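Local atomic coordinates of hypothetical sugar binding protein (Bacteroides thetaiotaomicron, PDB entry 3SEE), a protein that is of unknown function but probably binds sugars through a galactose-binding-like domain. Residues A[111-116]-A[166-171]; A[128-133]-A[145-150]. All coordinates share one frame; numbering follows the deposited sequence.

How the interactions relate
From the N terminus, the chain first runs through 111-116 in strand 108-115, then 128-133, the loop and strand start at 145-150, and finally 166-171. Interaction 2 joins the middle two and closes the shorter loop, with 11 residues between its segments; interaction 1 joins the first and last, so its loop encloses that of interaction 2. Interaction 1 packs the mixed sheet, through strand 108-115, against Tyr166 of strand 160-167 in the antiparallel sheet and against Met168. Interaction 2 links strand 130-133 of that second sheet to the approach of strand 149-152 at the border of the first. The two contacts meet where Tyr166 reaches Ala147 and where the backbones of Val111 and Tyr149 pair.

Interaction 1. Residues A[111-116]-A[166-171]; sequences VYIKQT and YDMGQV
Tyr166 lays its side chain against Val111 and Ile113, which its ring meets with one side, from CG through CD1 and CE1 to OH. With CG anti to the carbonyl carbon (chi1 -83°), the ring sets out toward strand 108-115. CB itself stays 4.4 Å from Ile113 CD1. The same methyl lies over one face of the ring, nearer its rim than its middle: CD1 of Tyr166 is 3.8 Å from CD1 of Ile113, and the methyl sits 24° off the ring normal in a CH-pi contact. Further out, CE1 of Tyr166 meets CG1 of Val111 at 3.8 Å, in one of the two conformers of Val111, the two side chains running past each other in opposite directions. At the tip, OH of Tyr166 comes within 3.2 Å of the carbonyl O of Val111, but its hydrogen bond is made with the backbone O of Ala147.

The contact is buried between the two sheets, consistent with the beta sandwich of galactose-binding-like domains: strand 108-115 lies in the mixed sheet and strand 160-167 in the antiparallel one, and Val111, Ile113, Tyr166 and Met168 pack between them. An alanine in place of Tyr166 would probably open a gap beside Ile113 and Val111 and deprive Ala147 O of its hydroxyl partner.

The selenomethionine Met168 completes the apolar cluster. Its chain bends at chi2 (46°), and CE lies 3.8 Å from Ile113 CD1, the two side chains crossing at about a right angle; Ile113 CD1 is thus shared between a ring and a methyl. Met168 itself lies in a type I beta turn from Asp167 to Gln170, where the chain turns a corner. Within it, Asp167 OD1 accepts from Gly169 N at 2.8 Å, an Asx turn in which the N-H arrives from above the carboxylate plane.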
ATOM      1  N   VAL A 111       0.872  -4.012   1.298  1.00  7.52           N
ATOM      2  CA  VAL A 111       1.431  -2.865   0.589  0.50  7.24           C
ATOM      3  C   VAL A 111       1.232  -3.036  -0.913  1.00  6.55           C
ATOM      4  O   VAL A 111       1.398  -4.152  -1.421  1.00  8.15           O
ATOM      5  CB  VAL A 111       2.970  -2.864   0.771  0.50  7.65           C
ATOM      6  CG1 VAL A 111       3.630  -1.758  -0.061  0.50  8.57           C
ATOM      7  CG2 VAL A 111       3.314  -2.756   2.236  0.50  8.06           C
ATOM      8  N   TYR A 112       1.015  -1.952  -1.647  1.00  6.89           N
ATOM      9  CA  TYR A 112       1.283  -1.896  -3.076  1.00  6.84           C
ATOM     10  C   TYR A 112       1.661  -0.448  -3.414  1.00  6.80           C
ATOM     11  O   TYR A 112       1.444   0.466  -2.611  1.00  7.23           O
ATOM     12  CB  TYR A 112       0.119  -2.427  -3.935  1.00  7.23           C
ATOM     13  CG  TYR A 112      -1.199  -1.692  -3.832  1.00  6.96           C
ATOM     14  CD1 TYR A 112      -1.401  -0.488  -4.492  1.00  7.25           C
ATOM     15  CD2 TYR A 112      -2.230  -2.186  -3.054  1.00  8.13           C
ATOM     16  CE1 TYR A 112      -2.601   0.187  -4.405  1.00  7.90           C
ATOM     17  CE2 TYR A 112      -3.437  -1.508  -2.951  1.00  7.90           C
ATOM     18  CZ  TYR A 112      -3.619  -0.323  -3.640  1.00  7.66           C
ATOM     19  OH  TYR A 112      -4.805   0.383  -3.562  1.00  8.44           O
ATOM     20  N   ILE A 113       2.213  -0.249  -4.615  1.00  6.75           N
ATOM     21  CA  ILE A 113       2.620   1.079  -5.069  1.00  7.18           C
ATOM     22  C   ILE A 113       2.126   1.208  -6.506  1.00  7.28           C
ATOM     23  O   ILE A 113       2.557   0.473  -7.396  1.00  8.07           O
ATOM     24  CB  ILE A 113       4.149   1.292  -4.974  1.00  7.26           C
ATOM     25  CG1 ILE A 113       4.698   0.888  -3.595  1.00  8.47           C
ATOM     26  CG2 ILE A 113       4.477   2.774  -5.278  1.00  9.30           C
ATOM     27  CD1 ILE A 113       6.227   1.075  -3.438  1.00 10.32           C
ATOM     28  N   LYS A 114       1.180   2.124  -6.716  1.00  7.32           N
ATOM     29  CA  LYS A 114       0.379   2.192  -7.934  1.00  7.30           C
ATOM     30  C   LYS A 114       0.484   3.557  -8.601  1.00  7.15           C
ATOM     31  O   LYS A 114       0.596   4.589  -7.956  1.00  7.96           O
ATOM     32  CB  LYS A 114      -1.101   1.871  -7.627  1.00  7.71           C
ATOM     33  CG  LYS A 114      -1.960   1.649  -8.855  1.00  8.51           C
ATOM     34  CD  LYS A 114      -3.366   1.220  -8.472  1.00  8.60           C
ATOM     35  CE  LYS A 114      -4.229   0.871  -9.669  1.00  9.49           C
ATOM     36  NZ  LYS A 114      -4.515   2.058 -10.533  1.00  9.70           N
ATOM     37  N   GLN A 115       0.362   3.547  -9.921  1.00  7.58           N
ATOM     38  CA  GLN A 115       0.236   4.758 -10.712  1.00  7.74           C
ATOM     39  C   GLN A 115      -1.014   5.554 -10.320  1.00  7.56           C
ATOM     40  O   GLN A 115      -2.104   5.003 -10.220  1.00  8.45           O
ATOM     41  CB  GLN A 115       0.177   4.368 -12.174  1.00  8.17           C
ATOM     42  CG  GLN A 115       0.068   5.552 -13.138  1.00  8.56           C
ATOM     43  CD  GLN A 115       0.336   5.164 -14.581  1.00  9.16           C
ATOM     44  OE1 GLN A 115       1.057   4.192 -14.829  1.00  9.75           O
ATOM     45  NE2 GLN A 115      -0.188   5.940 -15.535  1.00  9.93           N
ATOM     46  N   THR A 116      -0.863   6.873 -10.141  1.00  8.29           N
ATOM     47  CA  THR A 116      -1.988   7.694  -9.705  1.00  8.46           C
ATOM     48  C   THR A 116      -3.044   7.891 -10.792  1.00  7.78           C
ATOM     49  O   THR A 116      -4.238   7.656 -10.541  1.00  8.95           O
ATOM     50  CB  THR A 116      -1.510   9.048  -9.196  1.00  8.66           C
ATOM     51  OG1 THR A 116      -0.493   8.826  -8.213  1.00  9.09           O
ATOM     52  CG2 THR A 116      -2.648   9.866  -8.600  1.00 11.05           C
ATOM     53  N   TYR A 166      10.845  -3.292  -3.578  1.00  7.91           N
ATOM     54  CA  TYR A 166      10.209  -3.125  -4.876  1.00  7.78           C
ATOM     55  C   TYR A 166      11.258  -2.794  -5.931  1.00  8.14           C
ATOM     56  O   TYR A 166      12.288  -2.175  -5.626  1.00  9.35           O
ATOM     57  CB  TYR A 166       9.128  -1.989  -4.822  1.00  7.94           C
ATOM     58  CG  TYR A 166       7.807  -2.508  -4.266  1.00  8.15           C
ATOM     59  CD1 TYR A 166       7.545  -2.490  -2.916  1.00  8.58           C
ATOM     60  CD2 TYR A 166       6.870  -3.074  -5.108  1.00  7.91           C
ATOM     61  CE1 TYR A 166       6.345  -3.039  -2.441  1.00  8.83           C
ATOM     62  CE2 TYR A 166       5.714  -3.634  -4.639  1.00  8.00           C
ATOM     63  CZ  TYR A 166       5.441  -3.606  -3.297  1.00  8.52           C
ATOM     64  OH  TYR A 166       4.294  -4.167  -2.756  1.00  8.84           O
ATOM     65  N   ASP A 167      10.965  -3.177  -7.172  1.00  8.32           N
ATOM     66  CA  ASP A 167      11.801  -2.806  -8.318  1.00  8.42           C
ATOM     67  C   ASP A 167      11.031  -1.765  -9.126  1.00  8.65           C
ATOM     68  O   ASP A 167      10.103  -2.094  -9.854  1.00  8.94           O
ATOM     69  CB  ASP A 167      12.118  -4.030  -9.165  1.00  8.91           C
ATOM     70  CG  ASP A 167      13.157  -3.753 -10.234  1.00 10.20           C
ATOM     71  OD1 ASP A 167      13.471  -2.572 -10.477  1.00 11.00           O
ATOM     72  OD2 ASP A 167      13.668  -4.748 -10.817  1.00 11.44           O
HETATM   73  N   MSE A 168      11.419  -0.503  -8.977  1.00  8.34           N
HETATM   74  CA  MSE A 168      10.778   0.555  -9.758  1.00  8.73           C
HETATM   75  C   MSE A 168      11.124   0.449 -11.249  1.00  9.31           C
HETATM   76  O   MSE A 168      10.488   1.118 -12.077  1.00  9.85           O
HETATM   77  CB  MSE A 168      11.132   1.936  -9.189  1.00  9.34           C
HETATM   78  CG  MSE A 168      10.267   2.395  -8.036  1.00  9.45           C
HETATM   79 SE   MSE A 168       9.987   1.039  -6.663  0.75  8.08          SE
HETATM   80  CE  MSE A 168       9.197   2.252  -5.438  1.00 11.99           C
ATOM     81  N   GLY A 169      12.131  -0.357 -11.580  1.00  9.09           N
ATOM     82  CA  GLY A 169      12.425  -0.693 -12.947  1.00  9.54           C
ATOM     83  C   GLY A 169      11.543  -1.738 -13.611  1.00  9.21           C
ATOM     84  O   GLY A 169      11.740  -2.041 -14.806  1.00  9.70           O
ATOM     85  N   GLN A 170      10.574  -2.322 -12.879  1.00  8.99           N
ATOM     86  CA  GLN A 170       9.624  -3.247 -13.468  1.00  9.18           C
ATOM     87  C   GLN A 170       8.226  -2.931 -12.986  1.00  8.87           C
ATOM     88  O   GLN A 170       8.011  -2.555 -11.838  1.00  9.17           O
ATOM     89  CB  GLN A 170       9.971  -4.703 -13.141  1.00  9.93           C
ATOM     90  CG  GLN A 170      11.358  -5.112 -13.600  1.00 10.35           C
ATOM     91  CD  GLN A 170      11.648  -6.544 -13.308  1.00 11.92           C
ATOM     92  OE1 GLN A 170      12.391  -6.863 -12.342  1.00 15.00           O
ATOM     93  NE2 GLN A 170      11.094  -7.407 -14.106  1.00 10.82           N
ATOM     94  N   VAL A 171       7.277  -3.070 -13.899  1.00  8.72           N
ATOM     95  CA  VAL A 171       5.878  -2.873 -13.591  1.00  9.24           C
ATOM     96  C   VAL A 171       5.089  -4.126 -13.935  1.00  9.36           C
ATOM     97  O   VAL A 171       5.485  -4.918 -14.800  1.00 10.21           O
ATOM     98  CB  VAL A 171       5.277  -1.623 -14.281  1.00  9.97           C
ATOM     99  CG1 VAL A 171       5.822  -0.334 -13.674  1.00 10.51           C
ATOM    100  CG2 VAL A 171       5.521  -1.664 -15.809  1.00 11.15           C
TER

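Interaction 2. Residues A[128-133]-A[145-150]; sequences TTFFMR and SGAQYN
Arg133 N donates to Gly146 O at 3.0 Å in a fairly straight backbone bond (162°), and the nearest CA atoms are those of Met132 and Ala147, 5.2 Å apart. The same carbonyl oxygen of Gly146 also receives a CA-H...O contact from Met132. Beside this link a water lies within hydrogen-bonding distance of both Phe131 O and Ala147 O.

Arg133, in one of its two conformers, carries most of the side-chain contact. Its CG stands between the backbone N and the carbonyl carbon (chi1 69°), and the chain then runs extended to NE, passing Gly146 with CG and Gln148 O with CD. The guanidinium meets Ser145 side-on: NE at 2.8 Å and NH2 at 2.9 Å both donate to Ser145 O, which lies close to the guanidinium plane. A second partner of NH2, Gln141 OE1, helps to fix the rotation of the group.

Three residues earlier, the Phe130 ring carries the methyl CB of Ala147 over one face, 3.4 Å from Phe130 CG and displaced from the ring centre toward that inner end. Ser145 OG in turn shapes its own loop, accepting from Ala147 N at 3.1 Å and from Gln148 N at 2.9 Å, while also bonding to Ile175 O.

The serine bonds define an ST turn and an ST motif, and the loop they order leads into strand 149-152, an outermost strand of the mixed sheet; Arg133, in strand 130-133, ties that loop to the antiparallel sheet where the two sheets meet, consistent with a galactose-binding-like beta sandwich.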
ATOM      1  N   THR A 128      -4.336  -0.725 -14.644  1.00  9.79           N
ATOM      2  CA  THR A 128      -3.888  -0.823 -13.251  1.00  9.16           C
ATOM      3  C   THR A 128      -2.399  -1.161 -13.296  1.00  8.97           C
ATOM      4  O   THR A 128      -2.020  -2.295 -13.577  1.00  9.71           O
ATOM      5  CB  THR A 128      -4.669  -1.889 -12.465  1.00  9.84           C
ATOM      6  OG1 THR A 128      -4.499  -3.164 -13.099  1.00 10.04           O
ATOM      7  CG2 THR A 128      -6.164  -1.580 -12.382  1.00 11.60           C
ATOM      8  N   THR A 129      -1.571  -0.153 -13.044  1.00  8.51           N
ATOM      9  CA  THR A 129      -0.124  -0.240 -13.211  1.00  8.23           C
ATOM     10  C   THR A 129       0.572  -0.134 -11.868  1.00  7.89           C
ATOM     11  O   THR A 129       0.357   0.839 -11.149  1.00  7.94           O
ATOM     12  CB  THR A 129       0.377   0.912 -14.113  1.00  8.54           C
ATOM     13  OG1 THR A 129      -0.448   1.002 -15.289  1.00  9.74           O
ATOM     14  CG2 THR A 129       1.814   0.730 -14.502  1.00  9.35           C
ATOM     15  N   PHE A 130       1.377  -1.126 -11.522  1.00  7.62           N
ATOM     16  CA  PHE A 130       2.004  -1.216 -10.203  1.00  7.49           C
ATOM     17  C   PHE A 130       3.503  -1.466 -10.359  1.00  7.57           C
ATOM     18  O   PHE A 130       3.889  -2.220 -11.245  1.00  8.89           O
ATOM     19  CB  PHE A 130       1.450  -2.393  -9.402  1.00  7.71           C
ATOM     20  CG  PHE A 130      -0.039  -2.421  -9.221  1.00  7.56           C
ATOM     21  CD1 PHE A 130      -0.879  -2.969 -10.183  1.00  8.12           C
ATOM     22  CD2 PHE A 130      -0.611  -1.958  -8.050  1.00  7.96           C
ATOM     23  CE1 PHE A 130      -2.248  -3.066  -9.964  1.00  8.88           C
ATOM     24  CE2 PHE A 130      -1.971  -2.053  -7.835  1.00  8.04           C
ATOM     25  CZ  PHE A 130      -2.773  -2.584  -8.791  1.00  8.19           C
ATOM     26  N   PHE A 131       4.321  -0.971  -9.438  1.00  7.50           N
ATOM     27  CA  PHE A 131       5.692  -1.466  -9.373  1.00  7.65           C
ATOM     28  C   PHE A 131       5.724  -2.918  -8.876  1.00  7.58           C
ATOM     29  O   PHE A 131       4.912  -3.323  -8.039  1.00  8.05           O
ATOM     30  CB  PHE A 131       6.535  -0.601  -8.469  1.00  7.75           C
ATOM     31  CG  PHE A 131       6.740   0.790  -8.988  1.00  7.51           C
ATOM     32  CD1 PHE A 131       7.332   1.001 -10.216  1.00  8.23           C
ATOM     33  CD2 PHE A 131       6.332   1.902  -8.262  1.00  8.27           C
ATOM     34  CE1 PHE A 131       7.526   2.295 -10.691  1.00  8.98           C
ATOM     35  CE2 PHE A 131       6.509   3.187  -8.735  1.00  9.05           C
ATOM     36  CZ  PHE A 131       7.117   3.383  -9.947  1.00  9.29           C
HETATM   37  N   MSE A 132       6.638  -3.702  -9.421  1.00  7.66           N
HETATM   38  CA  MSE A 132       6.738  -5.109  -9.083  1.00  7.54           C
HETATM   39  C   MSE A 132       7.463  -5.318  -7.766  1.00  8.02           C
HETATM   40  O   MSE A 132       8.558  -4.809  -7.552  1.00  8.43           O
HETATM   41  CB  MSE A 132       7.493  -5.830 -10.189  1.00  8.07           C
HETATM   42  CG  MSE A 132       7.402  -7.361 -10.063  1.00  8.65           C
HETATM   43 SE   MSE A 132       8.598  -8.279 -11.292  0.75  8.27          SE
HETATM   44  CE  MSE A 132      10.173  -8.342 -10.158  1.00 12.40           C
ATOM     45  N   ARG A 133       6.886  -6.144  -6.905  1.00  8.41           N
ATOM     46  CA  ARG A 133       7.634  -6.509  -5.729  0.50  9.36           C
ATOM     47  C   ARG A 133       8.850  -7.359  -6.190  1.00  9.63           C
ATOM     48  O   ARG A 133       8.782  -8.202  -7.087  1.00  9.58           O
ATOM     49  CB  ARG A 133       6.751  -7.130  -4.637  0.50 10.51           C
ATOM     50  CG  ARG A 133       6.201  -8.491  -4.958  0.50 10.91           C
ATOM     51  CD  ARG A 133       5.233  -9.005  -3.874  0.50  9.84           C
ATOM     52  NE  ARG A 133       4.664 -10.227  -4.375  0.50  7.96           N
ATOM     53  CZ  ARG A 133       5.260 -11.411  -4.334  0.50  8.58           C
ATOM     54  NH1 ARG A 133       6.448 -11.560  -3.780  0.50  8.71           N
ATOM     55  NH2 ARG A 133       4.639 -12.451  -4.862  0.50  8.61           N
ATOM     56  N   SER A 145       0.034 -12.304  -5.975  1.00 10.00           N
ATOM     57  CA  SER A 145       0.151 -11.013  -6.648  1.00  9.28           C
ATOM     58  C   SER A 145       1.612 -10.659  -6.916  1.00  8.95           C
ATOM     59  O   SER A 145       2.476 -10.889  -6.064  1.00  9.94           O
ATOM     60  CB  SER A 145      -0.454  -9.932  -5.747  1.00  9.09           C
ATOM     61  OG  SER A 145      -0.462  -8.666  -6.392  1.00  8.96           O
ATOM     62  N   GLY A 146       1.864 -10.040  -8.059  1.00  8.68           N
ATOM     63  CA  GLY A 146       3.153  -9.460  -8.340  1.00  9.00           C
ATOM     64  C   GLY A 146       3.297  -8.025  -7.844  1.00  8.54           C
ATOM     65  O   GLY A 146       4.395  -7.474  -7.879  1.00  9.36           O
ATOM     66  N   ALA A 147       2.181  -7.427  -7.445  1.00  8.17           N
ATOM     67  CA  ALA A 147       2.095  -6.033  -7.020  1.00  8.64           C
ATOM     68  C   ALA A 147       1.967  -5.868  -5.516  1.00  7.53           C
ATOM     69  O   ALA A 147       2.666  -5.076  -4.899  1.00  8.20           O
ATOM     70  CB  ALA A 147       0.894  -5.338  -7.712  1.00  9.10           C
ATOM     71  N   GLN A 148       1.041  -6.628  -4.943  1.00  7.54           N
ATOM     72  CA  GLN A 148       0.755  -6.507  -3.525  1.00  7.78           C
ATOM     73  C   GLN A 148       1.602  -7.494  -2.728  1.00  8.22           C
ATOM     74  O   GLN A 148       1.739  -8.663  -3.094  1.00  9.14           O
ATOM     75  CB  GLN A 148      -0.714  -6.800  -3.252  1.00  8.27           C
ATOM     76  CG  GLN A 148      -1.119  -6.641  -1.791  1.00  9.17           C
ATOM     77  CD  GLN A 148      -2.607  -6.556  -1.569  1.00 10.09           C
ATOM     78  OE1 GLN A 148      -3.323  -5.899  -2.341  1.00 14.23           O
ATOM     79  NE2 GLN A 148      -3.099  -7.202  -0.515  1.00 10.68           N
ATOM     80  N   TYR A 149       2.199  -6.958  -1.667  1.00  7.73           N
ATOM     81  CA  TYR A 149       2.945  -7.713  -0.679  1.00  7.85           C
ATOM     82  C   TYR A 149       2.096  -7.835   0.573  1.00  7.30           C
ATOM     83  O   TYR A 149       1.523  -6.850   1.020  1.00  8.52           O
ATOM     84  CB  TYR A 149       4.235  -6.951  -0.326  1.00  8.02           C
ATOM     85  CG  TYR A 149       5.001  -7.502   0.831  1.00  8.16           C
ATOM     86  CD1 TYR A 149       5.748  -8.678   0.701  1.00  9.01           C
ATOM     87  CD2 TYR A 149       4.982  -6.893   2.076  1.00  8.36           C
ATOM     88  CE1 TYR A 149       6.460  -9.213   1.762  1.00  8.72           C
ATOM     89  CE2 TYR A 149       5.695  -7.416   3.150  1.00  8.27           C
ATOM     90  CZ  TYR A 149       6.423  -8.568   2.990  1.00  8.44           C
ATOM     91  OH  TYR A 149       7.121  -9.072   4.072  1.00  9.13           O
ATOM     92  N   ASN A 150       2.038  -9.033   1.124  1.00  8.04           N
ATOM     93  CA  ASN A 150       1.324  -9.311   2.371  1.00  8.81           C
ATOM     94  C   ASN A 150       2.279  -9.892   3.382  1.00  8.50           C
ATOM     95  O   ASN A 150       3.102 -10.730   3.018  1.00  9.98           O
ATOM     96  CB  ASN A 150       0.193 -10.327   2.130  1.00  9.95           C
ATOM     97  CG  ASN A 150      -0.735  -9.898   1.027  1.00  9.28           C
ATOM     98  OD1 ASN A 150      -1.341  -8.830   1.089  1.00  9.64           O
ATOM     99  ND2 ASN A 150      -0.876 -10.723   0.006  1.00 13.77           N
TER
HETATM  100  O   HOH W   1       2.869  -2.587  -6.207  1.00  8.21           O